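Local coordinates for protein probable transcriptional regulator (Rhodococcus jostii, PDB 3HIM) that probably binds regulatory DNA as a TetR-family transcription factor, through an N-terminal helix-turn-helix, and probably works as a two-fold dimer joined through its C-terminal helices, at the interface of chains A and B. Numbering follows the deposited sequence. Chains: chain A/B, Probable transcriptional regulator.

The interface of chains A and B. Residues chain A 168, 171, 174-175, 191; chain B 164, 167, 170-171.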
loop_
_atom_site.group_PDB
_atom_site.type_symbol
_atom_site.label_atom_id
_atom_site.label_comp_id
_atom_site.label_asym_id
_atom_site.label_seq_id
_atom_site.Cartn_x
_atom_site.Cartn_y
_atom_site.Cartn_z
ATOM N N LEU A 168 -2.386 6.446 3.405
ATOM C CA LEU A 168 -3.502 6.638 2.488
ATOM C C LEU A 168 -3.062 7.257 1.169
ATOM O O LEU A 168 -3.467 6.809 0.103
ATOM C CB LEU A 168 -4.591 7.505 3.124
ATOM C CG LEU A 168 -5.525 6.750 4.066
ATOM C CD1 LEU A 168 -6.449 7.724 4.805
ATOM C CD2 LEU A 168 -6.337 5.722 3.268
ATOM N N ASP A 171 -0.920 4.843 -0.915
ATOM C CA ASP A 171 -1.714 3.750 -1.469
ATOM C C ASP A 171 -2.547 4.141 -2.695
ATOM O O ASP A 171 -2.876 3.291 -3.534
ATOM C CB ASP A 171 -2.588 3.087 -0.395
ATOM C CG ASP A 171 -3.158 1.776 -0.862
ATOM O OD1 ASP A 171 -2.370 0.879 -1.252
ATOM O OD2 ASP A 171 -4.397 1.644 -0.865
ATOM N N ARG A 174 -1.215 2.898 -5.863
ATOM C CA ARG A 174 -1.547 1.509 -6.180
ATOM C C ARG A 174 -2.890 1.403 -6.925
ATOM O O ARG A 174 -2.942 0.827 -8.023
ATOM C CB ARG A 174 -1.541 0.616 -4.933
ATOM C CG ARG A 174 -1.953 -0.840 -5.240
ATOM C CD ARG A 174 -2.185 -1.664 -3.988
ATOM N NE ARG A 174 -3.194 -1.055 -3.121
ATOM C CZ ARG A 174 -4.505 -1.279 -3.206
ATOM N NH1 ARG A 174 -4.993 -2.104 -4.130
ATOM N NH2 ARG A 174 -5.338 -0.664 -2.381
ATOM N N TRP A 175 -3.957 1.976 -6.365
ATOM C CA TRP A 175 -5.321 1.712 -6.889
ATOM C C TRP A 175 -5.904 2.718 -7.902
ATOM O O TRP A 175 -6.859 2.401 -8.620
ATOM C CB TRP A 175 -6.307 1.492 -5.731
ATOM C CG TRP A 175 -6.486 2.720 -4.821
ATOM C CD1 TRP A 175 -5.889 2.942 -3.610
ATOM C CD2 TRP A 175 -7.310 3.874 -5.072
ATOM N NE1 TRP A 175 -6.293 4.157 -3.089
ATOM C CE2 TRP A 175 -7.159 4.749 -3.965
ATOM C CE3 TRP A 175 -8.167 4.248 -6.120
ATOM C CZ2 TRP A 175 -7.823 5.969 -3.879
ATOM C CZ3 TRP A 175 -8.819 5.473 -6.038
ATOM C CH2 TRP A 175 -8.644 6.321 -4.918
ATOM N N TYR A 191 -10.539 12.514 1.060
ATOM C CA TYR A 191 -9.488 12.143 1.998
ATOM C C TYR A 191 -9.217 13.284 2.965
ATOM O O TYR A 191 -8.850 13.047 4.105
ATOM C CB TYR A 191 -8.219 11.711 1.268
ATOM C CG TYR A 191 -8.157 10.226 0.923
ATOM C CD1 TYR A 191 -9.236 9.383 1.163
ATOM C CD2 TYR A 191 -7.005 9.676 0.339
ATOM C CE1 TYR A 191 -9.178 8.020 0.851
ATOM C CE2 TYR A 191 -6.933 8.327 -0.001
ATOM C CZ TYR A 191 -8.032 7.500 0.261
ATOM O OH TYR A 191 -7.968 6.161 -0.056
ATOM N N ALA B 164 -10.986 3.845 2.484
ATOM C CA ALA B 164 -9.857 4.266 3.299
ATOM C C ALA B 164 -9.417 3.166 4.265
ATOM O O ALA B 164 -8.219 2.949 4.461
ATOM C CB ALA B 164 -10.148 5.559 4.029
ATOM N N SER B 167 -7.801 0.357 2.282
ATOM C CA SER B 167 -6.524 0.887 1.846
ATOM C C SER B 167 -5.441 0.861 2.958
ATOM O O SER B 167 -4.293 0.430 2.725
ATOM C CB SER B 167 -6.713 2.286 1.262
ATOM O OG SER B 167 -5.456 2.885 1.123
ATOM N N ILE B 170 -4.342 -2.912 3.683
ATOM C CA ILE B 170 -3.520 -3.386 2.591
ATOM C C ILE B 170 -2.125 -2.764 2.606
ATOM O O ILE B 170 -1.148 -3.454 2.327
ATOM C CB ILE B 170 -4.195 -3.100 1.239
ATOM C CG1 ILE B 170 -5.389 -4.047 1.043
ATOM C CG2 ILE B 170 -3.169 -3.216 0.090
ATOM C CD1 ILE B 170 -6.397 -3.570 -0.025
ATOM N N ASP B 171 -2.025 -1.474 2.943
ATOM C CA ASP B 171 -0.720 -0.815 2.918
ATOM C C ASP B 171 0.185 -1.246 4.072
ATOM O O ASP B 171 1.397 -1.176 3.970
ATOM C CB ASP B 171 -0.848 0.704 2.876
ATOM C CG ASP B 171 0.458 1.383 2.489
ATOM O OD1 ASP B 171 0.938 1.209 1.336
ATOM O OD2 ASP B 171 1.007 2.099 3.344
HETATM O O HOH W 1 -5.513 5.249 -0.419
HETATM O O HOH W 2 -0.222 -0.226 -0.645
#
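CG2 of B:Ile170 lies over one face of the A:Arg174 guanidinium, 3.7 Å from its plane and nearer the margin than the centre, and CB of A:Trp175 covers the opposite face; A:Asp171 OD1 sits at its edge. The patch belongs to the two-fold interface between C-terminal, ligand-domain helices of a TetR-family regulator, probably the biological dimer, with helix 158-175 of each chain supplying most of the residues and A:Tyr191 coming from helix 184-198. The indole of A:Trp175 faces A:Asp171 OD2 and a water with its edge rather than a face.

A:Arg174 grips the A:Asp171 carboxylate side-on. NE reaches OD1 at 2.8 Å in a nearly straight bond, coming to it on the syn side but somewhat out of the carboxylate plane. NH2 meets the syn lone pair of OD2 at 2.9 Å. A bend at chi3 (57°) turns the guanidinium back toward this carboxylate, one helical turn earlier. The side chains of A:Arg174 and B:Ile170 run roughly perpendicular to each other. The hydroxyl OG of B:Ser167 donates to A:Asp171 OD2 from the other, anti side, at 2.6 Å and tilted 32° out of the carboxylate plane, so that this oxygen accepts from B:Ser167 OG as well as from A:Arg174 NH2. With a leucine at A:Asp171, B:Ser167 OG would probably lose its acceptor across the interface and the A:Arg174 guanidinium, without its paired carboxylate, would be freer to turn.

Water 1 ties B:Ser167 OG (2.8 Å) to the indole NE1 of A:Trp175, the phenol OH of A:Tyr191 and the backbone O of A:Leu168. Water 2 bridges OD1 of A:Asp171 and OD1 of B:Asp171, which lie 4.2 Å apart; if both are ionised they would repel each other, which the water and the A:Arg174 pairing with A:Asp171 probably moderate. Alongside, methyl CD2 of A:Leu168 packs on B:Ala164, 3.8 Å from its CA, and touches CB of B:Ser167.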